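Local coordinates for protein Tox3 (Phaeosphaeria nodorum, PDB 6WES) that acts as a necrotrophic effector of a fungal wheat pathogen, a secreted toxin whose mature beta-barrel domain is probably recognised through the host susceptibility gene Snn3, at residues P90-Y96 with E129-D135; R25-A31 with W49-V55; G68-T74 with F102-R108. The contacts are given in a common frame with arbitrary orientation. Numbering follows the deposited sequence.

Contact 1 (P90-Y96 with E129-D135)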
loop_
_atom_site.group_PDB
_atom_site.type_symbol
_atom_site.label_atom_id
_atom_site.label_comp_id
_atom_site.label_asym_id
_atom_site.label_seq_id
_atom_site.Cartn_x
_atom_site.Cartn_y
_atom_site.Cartn_z
ATOM N N PRO A 90 -3.833 -30.944 14.636
ATOM C CA PRO A 90 -3.763 -30.128 13.417
ATOM C C PRO A 90 -2.677 -29.051 13.548
ATOM O O PRO A 90 -2.232 -28.740 14.646
ATOM C CB PRO A 90 -5.158 -29.473 13.342
ATOM C CG PRO A 90 -5.997 -30.178 14.368
ATOM C CD PRO A 90 -5.050 -30.661 15.413
ATOM N N PRO A 91 -2.210 -28.534 12.425
ATOM C CA PRO A 91 -1.249 -27.425 12.469
ATOM C C PRO A 91 -1.916 -26.166 12.996
ATOM O O PRO A 91 -3.141 -26.061 13.086
ATOM C CB PRO A 91 -0.886 -27.251 10.995
ATOM C CG PRO A 91 -2.144 -27.648 10.266
ATOM C CD PRO A 91 -2.614 -28.853 11.053
ATOM N N THR A 92 -1.085 -25.186 13.340
ATOM C CA THR A 92 -1.571 -23.830 13.562
ATOM C C THR A 92 -1.544 -23.115 12.223
ATOM O O THR A 92 -0.485 -22.996 11.595
ATOM C CB THR A 92 -0.685 -23.090 14.559
ATOM O OG1 THR A 92 -0.669 -23.820 15.788
ATOM C CG2 THR A 92 -1.238 -21.681 14.813
ATOM N N ARG A 93 -2.697 -22.649 11.772
ATOM C CA ARG A 93 -2.789 -21.929 10.515
ATOM C C ARG A 93 -3.216 -20.500 10.794
ATOM O O ARG A 93 -4.190 -20.265 11.519
ATOM C CB ARG A 93 -3.783 -22.606 9.578
ATOM C CG ARG A 93 -3.448 -24.074 9.348
ATOM C CD ARG A 93 -4.128 -24.620 8.112
ATOM N NE ARG A 93 -3.639 -23.972 6.903
ATOM C CZ ARG A 93 -4.017 -24.315 5.677
ATOM N NH1 ARG A 93 -4.885 -25.304 5.505
ATOM N NH2 ARG A 93 -3.528 -23.665 4.628
ATOM N N CYS A 94 -2.473 -19.553 10.237
ATOM C CA CYS A 94 -2.695 -18.143 10.526
ATOM C C CYS A 94 -2.904 -17.376 9.238
ATOM O O CYS A 94 -2.133 -17.522 8.287
ATOM C CB CYS A 94 -1.489 -17.543 11.253
ATOM S SG CYS A 94 -1.145 -18.327 12.861
ATOM N N LEU A 95 -3.894 -16.506 9.241
ATOM C CA LEU A 95 -4.110 -15.569 8.154
ATOM C C LEU A 95 -3.638 -14.193 8.604
ATOM O O LEU A 95 -3.944 -13.761 9.716
ATOM C CB LEU A 95 -5.600 -15.503 7.814
ATOM C CG LEU A 95 -5.899 -14.533 6.674
ATOM C CD1 LEU A 95 -5.274 -14.968 5.360
ATOM C CD2 LEU A 95 -7.392 -14.366 6.520
ATOM N N TYR A 96 -2.898 -13.524 7.745
ATOM C CA TYR A 96 -2.330 -12.211 8.019
ATOM C C TYR A 96 -2.851 -11.219 7.006
ATOM O O TYR A 96 -3.039 -11.556 5.835
ATOM C CB TYR A 96 -0.811 -12.234 7.885
ATOM C CG TYR A 96 -0.218 -13.107 8.931
ATOM C CD1 TYR A 96 0.115 -12.598 10.177
ATOM C CD2 TYR A 96 -0.012 -14.458 8.675
ATOM C CE1 TYR A 96 0.633 -13.430 11.163
ATOM C CE2 TYR A 96 0.481 -15.281 9.634
ATOM C CZ TYR A 96 0.799 -14.757 10.875
ATOM O OH TYR A 96 1.289 -15.604 11.842
ATOM N N GLU A 129 -3.444 -10.412 12.516
ATOM C CA GLU A 129 -3.256 -11.861 12.485
ATOM C C GLU A 129 -4.458 -12.556 13.118
ATOM O O GLU A 129 -4.975 -12.106 14.146
ATOM C CB GLU A 129 -1.980 -12.251 13.302
ATOM C CG GLU A 129 -1.698 -13.771 13.460
ATOM C CD GLU A 129 -0.601 -14.121 14.508
ATOM O OE1 GLU A 129 -0.818 -13.848 15.693
ATOM O OE2 GLU A 129 0.458 -14.667 14.147
ATOM N N VAL A 130 -4.907 -13.663 12.517
ATOM C CA VAL A 130 -5.873 -14.559 13.156
ATOM C C VAL A 130 -5.377 -15.988 12.972
ATOM O O VAL A 130 -5.000 -16.374 11.861
ATOM C CB VAL A 130 -7.316 -14.355 12.623
ATOM C CG1 VAL A 130 -7.396 -14.455 11.099
ATOM C CG2 VAL A 130 -8.328 -15.289 13.329
ATOM N N CYS A 131 -5.324 -16.756 14.056
ATOM C CA CYS A 131 -4.795 -18.115 13.997
ATOM C C CYS A 131 -5.783 -19.124 14.573
ATOM O O CYS A 131 -6.536 -18.823 15.501
ATOM C CB CYS A 131 -3.498 -18.277 14.786
ATOM S SG CYS A 131 -2.195 -17.219 14.227
ATOM N N ILE A 132 -5.752 -20.334 14.024
ATOM C CA ILE A 132 -6.533 -21.449 14.550
ATOM C C ILE A 132 -5.688 -22.715 14.479
ATOM O O ILE A 132 -4.842 -22.880 13.593
ATOM C CB ILE A 132 -7.866 -21.615 13.777
ATOM C CG1 ILE A 132 -8.733 -22.704 14.404
ATOM C CG2 ILE A 132 -7.623 -21.965 12.320
ATOM C CD1 ILE A 132 -10.171 -22.675 13.916
ATOM N N ARG A 133 -5.929 -23.633 15.416
ATOM C CA ARG A 133 -5.379 -24.984 15.306
ATOM C C ARG A 133 -6.402 -25.801 14.524
ATOM O O ARG A 133 -7.389 -26.290 15.081
ATOM C CB ARG A 133 -5.154 -25.568 16.694
ATOM C CG ARG A 133 -3.964 -25.006 17.444
ATOM C CD ARG A 133 -2.710 -25.822 17.172
ATOM N NE ARG A 133 -2.998 -27.244 16.995
ATOM C CZ ARG A 133 -2.699 -28.190 17.881
ATOM N NH1 ARG A 133 -2.101 -27.874 19.024
ATOM N NH2 ARG A 133 -2.997 -29.456 17.624
ATOM N N ALA A 134 -6.174 -25.945 13.220
ATOM C CA ALA A 134 -7.137 -26.595 12.337
ATOM C C ALA A 134 -6.469 -26.888 11.001
ATOM O O ALA A 134 -5.384 -26.385 10.697
ATOM C CB ALA A 134 -8.380 -25.719 12.137
ATOM N N ASP A 135 -7.143 -27.698 10.193
ATOM C CA ASP A 135 -6.618 -28.079 8.889
ATOM C C ASP A 135 -6.944 -27.074 7.786
ATOM O O ASP A 135 -6.521 -27.281 6.645
ATOM C CB ASP A 135 -7.137 -29.466 8.494
ATOM C CG ASP A 135 -6.801 -30.542 9.523
ATOM O OD1 ASP A 135 -5.601 -30.737 9.826
ATOM O OD2 ASP A 135 -7.738 -31.208 10.021
#
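A cross-strand disulfide clamps two antiparallel strands of the SnTox3 beta barrel here, near one end of the molecule. Cys94 and Cys131 form a non-hydrogen-bonded pair with CA atoms 4.1 Å apart; both side chains take the m rotamer, and Cys94 SG meets Cys131 SG at 2.0 Å with chi3 of 111°. The flanking pairs are hydrogen-bonded: Arg93 N to Ile132 O (2.8 Å) and Ile132 N to Arg93 O (3.0 Å), then Leu95 N to Val130 O (2.8 Å) and Val130 N to Leu95 O (3.0 Å). On the disulfide face, Tyr96 (m) lays its ring back along the strand while Glu129, t at both chi1 and chi2, extends to meet it, so that Tyr96 OH donates to Glu129 OE2 at 2.6 Å; Glu129 OE1 accepts from the backbone N of Glu19, and the Tyr96 ring meets that of Phe81. The face of Arg93, Leu95, Val130 and Ile132 carries a small apolar contact, Leu95 CB to Val130 CG1 at 3.9 Å. Beyond the strands, Pro91 O takes Ala134 N at 3.0 Å. Arg133, with chi2 and chi3 between wells, reaches across to the other segment, bringing its CD to 3.2 Å from Thr92 OG1 and its NE into a weak hydrogen bond with Pro90 O (2.9 Å). Arg93 NH1 donates to Asp135 O at 2.8 Å.

Contact 2 (R25-A31 with W49-V55)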
loop_
_atom_site.group_PDB
_atom_site.type_symbol
_atom_site.label_atom_id
_atom_site.label_comp_id
_atom_site.label_asym_id
_atom_site.label_seq_id
_atom_site.Cartn_x
_atom_site.Cartn_y
_atom_site.Cartn_z
ATOM N N ARG A 25 7.638 -8.099 4.771
ATOM C CA ARG A 25 6.881 -8.011 3.530
ATOM C C ARG A 25 7.308 -6.779 2.753
ATOM O O ARG A 25 7.518 -5.715 3.342
ATOM C CB ARG A 25 5.380 -7.845 3.808
ATOM C CG ARG A 25 4.747 -8.983 4.607
ATOM C CD ARG A 25 4.274 -10.081 3.679
ATOM N NE ARG A 25 5.357 -10.963 3.280
ATOM C CZ ARG A 25 5.250 -11.831 2.277
ATOM N NH1 ARG A 25 6.265 -12.620 1.953
ATOM N NH2 ARG A 25 4.116 -11.915 1.601
ATOM N N ASP A 26 7.376 -6.913 1.428
ATOM C CA ASP A 26 7.560 -5.797 0.506
ATOM C C ASP A 26 6.233 -5.556 -0.205
ATOM O O ASP A 26 5.613 -6.502 -0.688
ATOM C CB ASP A 26 8.614 -6.129 -0.559
ATOM C CG ASP A 26 10.033 -5.998 -0.059
ATOM O OD1 ASP A 26 10.225 -5.879 1.161
ATOM O OD2 ASP A 26 10.980 -6.051 -0.881
ATOM N N VAL A 27 5.818 -4.296 -0.286
ATOM C CA VAL A 27 4.596 -3.897 -0.977
ATOM C C VAL A 27 4.981 -2.809 -1.966
ATOM O O VAL A 27 5.631 -1.829 -1.581
ATOM C CB VAL A 27 3.541 -3.372 0.014
ATOM C CG1 VAL A 27 2.273 -2.962 -0.723
ATOM C CG2 VAL A 27 3.211 -4.438 1.048
ATOM N N LYS A 28 4.619 -2.981 -3.228
ATOM C CA LYS A 28 4.937 -1.985 -4.246
ATOM C C LYS A 28 3.674 -1.601 -4.999
ATOM O O LYS A 28 2.827 -2.454 -5.298
ATOM C CB LYS A 28 5.974 -2.516 -5.248
ATOM C CG LYS A 28 7.329 -2.829 -4.641
ATOM C CD LYS A 28 8.252 -3.383 -5.693
ATOM C CE LYS A 28 9.572 -3.860 -5.091
ATOM N NZ LYS A 28 10.492 -4.376 -6.159
ATOM N N VAL A 29 3.547 -0.309 -5.295
ATOM C CA VAL A 29 2.401 0.202 -6.034
ATOM C C VAL A 29 2.881 1.113 -7.150
ATOM O O VAL A 29 4.009 1.615 -7.138
ATOM C CB VAL A 29 1.413 0.955 -5.127
ATOM C CG1 VAL A 29 0.873 0.024 -4.029
ATOM C CG2 VAL A 29 2.074 2.201 -4.507
ATOM N N ARG A 30 1.992 1.346 -8.117
ATOM C CA ARG A 30 2.203 2.306 -9.187
ATOM C C ARG A 30 1.029 3.271 -9.149
ATOM O O ARG A 30 -0.104 2.862 -8.854
ATOM C CB ARG A 30 2.229 1.568 -10.531
ATOM C CG ARG A 30 2.270 2.476 -11.753
ATOM C CD ARG A 30 2.531 1.663 -12.985
ATOM N NE ARG A 30 2.220 2.449 -14.169
ATOM C CZ ARG A 30 2.843 2.331 -15.336
ATOM N NH1 ARG A 30 3.839 1.466 -15.492
ATOM N NH2 ARG A 30 2.474 3.104 -16.342
ATOM N N ALA A 31 1.293 4.549 -9.415
ATOM C CA ALA A 31 0.234 5.539 -9.602
ATOM C C ALA A 31 0.353 6.089 -11.010
ATOM O O ALA A 31 1.455 6.458 -11.452
ATOM C CB ALA A 31 0.318 6.691 -8.598
ATOM N N TRP A 49 -4.296 4.089 -8.815
ATOM C CA TRP A 49 -3.304 3.264 -8.124
ATOM C C TRP A 49 -3.432 1.831 -8.621
ATOM O O TRP A 49 -4.559 1.343 -8.845
ATOM C CB TRP A 49 -3.569 3.252 -6.617
ATOM C CG TRP A 49 -3.441 4.578 -5.906
ATOM C CD1 TRP A 49 -4.444 5.447 -5.609
ATOM C CD2 TRP A 49 -2.246 5.136 -5.347
ATOM N NE1 TRP A 49 -3.955 6.516 -4.895
ATOM C CE2 TRP A 49 -2.608 6.345 -4.724
ATOM C CE3 TRP A 49 -0.911 4.718 -5.304
ATOM C CZ2 TRP A 49 -1.683 7.144 -4.056
ATOM C CZ3 TRP A 49 0.008 5.509 -4.628
ATOM C CH2 TRP A 49 -0.386 6.710 -4.023
ATOM N N SER A 50 -2.305 1.135 -8.742
ATOM C CA SER A 50 -2.349 -0.263 -9.157
ATOM C C SER A 50 -1.265 -1.065 -8.452
ATOM O O SER A 50 -0.279 -0.523 -7.944
ATOM C CB SER A 50 -2.228 -0.413 -10.673
ATOM O OG SER A 50 -0.990 0.109 -11.113
ATOM N N ASN A 51 -1.470 -2.380 -8.419
ATOM C CA ASN A 51 -0.514 -3.289 -7.801
ATOM C C ASN A 51 0.761 -3.371 -8.630
ATOM O O ASN A 51 0.711 -3.530 -9.858
ATOM C CB ASN A 51 -1.131 -4.692 -7.757
ATOM C CG ASN A 51 -0.172 -5.730 -7.183
ATOM O OD1 ASN A 51 0.544 -5.463 -6.223
ATOM N ND2 ASN A 51 -0.161 -6.914 -7.770
ATOM N N ALA A 52 1.910 -3.265 -7.966
ATOM C CA ALA A 52 3.175 -3.712 -8.531
ATOM C C ALA A 52 3.728 -4.940 -7.821
ATOM O O ALA A 52 4.333 -5.791 -8.472
ATOM C CB ALA A 52 4.211 -2.572 -8.540
ATOM N N LEU A 53 3.507 -5.074 -6.515
ATOM C CA LEU A 53 3.883 -6.289 -5.791
ATOM C C LEU A 53 3.065 -6.375 -4.518
ATOM O O LEU A 53 3.099 -5.447 -3.704
ATOM C CB LEU A 53 5.365 -6.278 -5.424
ATOM C CG LEU A 53 5.776 -7.438 -4.510
ATOM C CD1 LEU A 53 5.680 -8.744 -5.259
ATOM C CD2 LEU A 53 7.180 -7.229 -3.980
ATOM N N ASN A 54 2.384 -7.504 -4.329
ATOM C CA ASN A 54 1.734 -7.912 -3.085
ATOM C C ASN A 54 0.497 -7.113 -2.715
ATOM O O ASN A 54 0.043 -7.193 -1.575
ATOM C CB ASN A 54 2.703 -7.985 -1.902
ATOM C CG ASN A 54 3.555 -9.222 -1.947
ATOM O OD1 ASN A 54 3.141 -10.253 -2.489
ATOM N ND2 ASN A 54 4.749 -9.141 -1.382
ATOM N N VAL A 55 -0.117 -6.371 -3.623
ATOM C CA VAL A 55 -1.366 -5.690 -3.303
ATOM C C VAL A 55 -2.533 -6.498 -3.847
ATOM O O VAL A 55 -2.680 -6.660 -5.068
ATOM C CB VAL A 55 -1.397 -4.245 -3.820
ATOM C CG1 VAL A 55 -2.696 -3.563 -3.363
ATOM C CG2 VAL A 55 -0.194 -3.481 -3.339
#
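Lys28 and Arg30 pair their backbone groups across this hairpin even where the register slips; Val27 and Val29 bond instead to Thr11 and Phe9 of strand 2-16. Arg30 and Ser50 form a regular antiparallel hydrogen-bonded pair, Arg30 N to Ser50 O at 2.9 Å and Ser50 N to Arg30 O at 2.8 Å. At the next hydrogen-bonded position, Ala52 and Leu53 both face Lys28 in a classic beta bulge: Lys28 O accepts from Ala52 N at 2.9 Å and from Leu53 N at 3.0 Å, while Lys28 N donates to Leu53 O at 2.9 Å. Past the bulge, side chains take over: Asn54 offers ND2 to Asp26 O (2.9 Å), and Asn51 OD1 accepts Val55 N (2.8 Å). The charged ends look elsewhere: Asp26 forms a salt bridge with Arg12, Arg30 with Asp32, Lys28 NZ hydrogen-bonds O of Glu158, the C-terminal residue, and Arg25 bonds His79. Val27, Val29, Ala31, Trp49 and Val55 pack inward. Val55 CG2 touches Val27 CG1 (3.6 Å) and Val29 CG1 (3.7 Å), Ala31 CB sits over a face of the indole, 4.0 Å from Trp49 CE3, and Val29 CG2 meets its edge at Trp49 CZ3 (3.9 Å). The doubly used Lys28 O and the two asparagine bonds are consistent with segment 49-55 turning its corner at Ala52 while these backbone groups keep partners.

Contact 3 (G68-T74 with F102-R108)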
loop_
_atom_site.group_PDB
_atom_site.type_symbol
_atom_site.label_atom_id
_atom_site.label_comp_id
_atom_site.label_asym_id
_atom_site.label_seq_id
_atom_site.Cartn_x
_atom_site.Cartn_y
_atom_site.Cartn_z
ATOM N N GLY A 68 -8.888 20.213 -7.142
ATOM C CA GLY A 68 -7.982 21.205 -7.698
ATOM C C GLY A 68 -7.168 21.927 -6.656
ATOM O O GLY A 68 -6.044 22.358 -6.940
ATOM N N ASN A 69 -7.701 22.055 -5.444
ATOM C CA ASN A 69 -7.009 22.732 -4.354
ATOM C C ASN A 69 -6.241 21.777 -3.448
ATOM O O ASN A 69 -5.674 22.227 -2.445
ATOM C CB ASN A 69 -8.022 23.516 -3.510
ATOM C CG ASN A 69 -8.838 22.619 -2.589
ATOM O OD1 ASN A 69 -9.176 21.484 -2.939
ATOM N ND2 ASN A 69 -9.163 23.129 -1.400
ATOM N N ALA A 70 -6.218 20.485 -3.754
ATOM C CA ALA A 70 -5.563 19.500 -2.904
ATOM C C ALA A 70 -4.115 19.327 -3.337
ATOM O O ALA A 70 -3.769 19.457 -4.513
ATOM C CB ALA A 70 -6.309 18.162 -2.984
ATOM N N ALA A 71 -3.251 19.060 -2.369
ATOM C CA ALA A 71 -1.829 18.882 -2.612
ATOM C C ALA A 71 -1.374 17.449 -2.397
ATOM O O ALA A 71 -0.175 17.180 -2.429
ATOM C CB ALA A 71 -1.024 19.848 -1.739
ATOM N N SER A 72 -2.297 16.525 -2.157
ATOM C CA SER A 72 -1.901 15.164 -1.847
ATOM C C SER A 72 -3.102 14.246 -2.019
ATOM O O SER A 72 -4.250 14.691 -2.026
ATOM C CB SER A 72 -1.455 15.076 -0.387
ATOM O OG SER A 72 -2.557 15.326 0.471
ATOM N N THR A 73 -2.825 12.944 -2.105
ATOM C CA THR A 73 -3.877 11.938 -1.983
ATOM C C THR A 73 -3.245 10.683 -1.406
ATOM O O THR A 73 -2.078 10.386 -1.669
ATOM C CB THR A 73 -4.597 11.705 -3.323
ATOM O OG1 THR A 73 -5.748 10.880 -3.105
ATOM C CG2 THR A 73 -3.697 11.036 -4.337
ATOM N N THR A 74 -4.011 9.958 -0.597
ATOM C CA THR A 74 -3.490 8.813 0.144
ATOM C C THR A 74 -4.394 7.610 -0.074
ATOM O O THR A 74 -5.596 7.758 -0.290
ATOM C CB THR A 74 -3.412 9.087 1.671
ATOM O OG1 THR A 74 -2.553 10.214 1.956
ATOM C CG2 THR A 74 -2.849 7.898 2.417
ATOM N N PHE A 102 0.076 4.608 1.297
ATOM C CA PHE A 102 0.959 5.360 0.408
ATOM C C PHE A 102 0.327 6.715 0.137
ATOM O O PHE A 102 -0.896 6.829 0.056
ATOM C CB PHE A 102 1.152 4.670 -0.955
ATOM C CG PHE A 102 1.901 3.364 -0.885
ATOM C CD1 PHE A 102 3.287 3.367 -0.893
ATOM C CD2 PHE A 102 1.222 2.144 -0.814
ATOM C CE1 PHE A 102 4.000 2.186 -0.818
ATOM C CE2 PHE A 102 1.926 0.929 -0.745
ATOM C CZ PHE A 102 3.313 0.964 -0.753
ATOM N N THR A 103 1.160 7.744 0.012
ATOM C CA THR A 103 0.685 9.093 -0.247
ATOM C C THR A 103 1.442 9.653 -1.435
ATOM O O THR A 103 2.665 9.521 -1.513
ATOM C CB THR A 103 0.859 10.007 0.966
ATOM O OG1 THR A 103 0.054 9.506 2.040
ATOM C CG2 THR A 103 0.475 11.464 0.660
ATOM N N LEU A 104 0.704 10.262 -2.344
ATOM C CA LEU A 104 1.237 10.966 -3.497
ATOM C C LEU A 104 1.105 12.453 -3.196
ATOM O O LEU A 104 -0.012 12.934 -2.961
ATOM C CB LEU A 104 0.377 10.571 -4.699
ATOM C CG LEU A 104 0.663 11.069 -6.094
ATOM C CD1 LEU A 104 2.007 10.596 -6.579
ATOM C CD2 LEU A 104 -0.452 10.572 -6.998
ATOM N N GLY A 105 2.222 13.178 -3.208
ATOM C CA GLY A 105 2.239 14.607 -2.925
ATOM C C GLY A 105 2.494 15.403 -4.193
ATOM O O GLY A 105 3.335 15.019 -5.010
ATOM N N PHE A 106 1.801 16.534 -4.328
ATOM C CA PHE A 106 1.945 17.423 -5.476
ATOM C C PHE A 106 2.457 18.795 -5.053
ATOM O O PHE A 106 2.227 19.259 -3.926
ATOM C CB PHE A 106 0.594 17.643 -6.167
ATOM C CG PHE A 106 -0.009 16.379 -6.714
ATOM C CD1 PHE A 106 0.380 15.902 -7.959
ATOM C CD2 PHE A 106 -0.936 15.655 -5.986
ATOM C CE1 PHE A 106 -0.134 14.739 -8.470
ATOM C CE2 PHE A 106 -1.490 14.479 -6.521
ATOM C CZ PHE A 106 -1.071 14.015 -7.754
ATOM N N ASP A 107 3.146 19.451 -5.979
ATOM C CA ASP A 107 3.493 20.868 -5.847
ATOM C C ASP A 107 2.802 21.607 -6.989
ATOM O O ASP A 107 3.353 21.741 -8.089
ATOM C CB ASP A 107 4.995 21.104 -5.874
ATOM C CG ASP A 107 5.365 22.578 -5.750
ATOM O OD1 ASP A 107 4.472 23.451 -5.770
ATOM O OD2 ASP A 107 6.570 22.852 -5.607
ATOM N N ARG A 108 1.592 22.115 -6.711
ATOM C CA ARG A 108 0.800 22.732 -7.767
ATOM C C ARG A 108 1.356 24.080 -8.197
ATOM O O ARG A 108 0.974 24.571 -9.261
ATOM C CB ARG A 108 -0.681 22.822 -7.408
ATOM C CG ARG A 108 -1.395 21.456 -7.415
ATOM C CD ARG A 108 -2.841 21.647 -7.129
ATOM N NE ARG A 108 -3.675 20.449 -7.128
ATOM C CZ ARG A 108 -4.252 19.922 -8.202
ATOM N NH1 ARG A 108 -4.002 20.417 -9.403
ATOM N NH2 ARG A 108 -5.076 18.876 -8.090
#
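Backbone hydrogen bonds set the register: Thr73 N to Leu104 O and Leu104 N to Thr73 O, each 2.9 Å, make one hydrogen-bonded pair, and Phe106 N donates to Ala71 O at 2.8 Å just beyond Ser72 and Gly105. Close CA-H...O contacts fill in between, such as Ser72 CA to Leu104 O at 3.1 Å and Thr103 CA to Thr73 O at 3.4 Å. These residues form the open end of the antiparallel hairpin of strands 72-85 and 92-105 in the beta barrel. Polar side chains add further ties. Thr74 OG1 lies 2.7 Å from Thr103 OG1, which also bonds Gln123, and Arg108 reaches across to give NE to Ala70 O at 2.8 Å, its NH1 meeting the carbonyls of Pro41 and Gln43. The Phe106 ring turns its edge to the backbone, Phe106 CD2 lying 4.2 Å from Ser72 N. Apolar packing lies on the face of Thr73 and Leu104: Thr73 CG2 is 4.1 Å from Leu104 CB, Leu104 continues onto Ile7 and Val47, and Phe106 packs on Leu45, Met111 and Leu117.

How the contacts relate
All three contacts join neighbouring strands of one antiparallel sheet, the beta barrel of the effector. Contact 2 closes first along the chain, tying strand 23-36 to strand 45-53; contacts 1 and 3 then interleave, their segments alternating. Strand 92-105 serves both of these, pairing at its start with 126-133 in contact 1 and at its end with 72-85 in contact 3, with centres about 40 Å apart on opposite sides of the chain's centre. Contact 2 lies near that centre, about 26 Å from contact 1 and 19 Å from contact 3 between centres. It packs directly on contact 3: Val29 CG1 meets Phe102 CE2 at 3.6 Å, joining the two hairpins through the apolar interior, while the Cys94-Cys131 disulfide, one of three, cross-links the strands in contact 1.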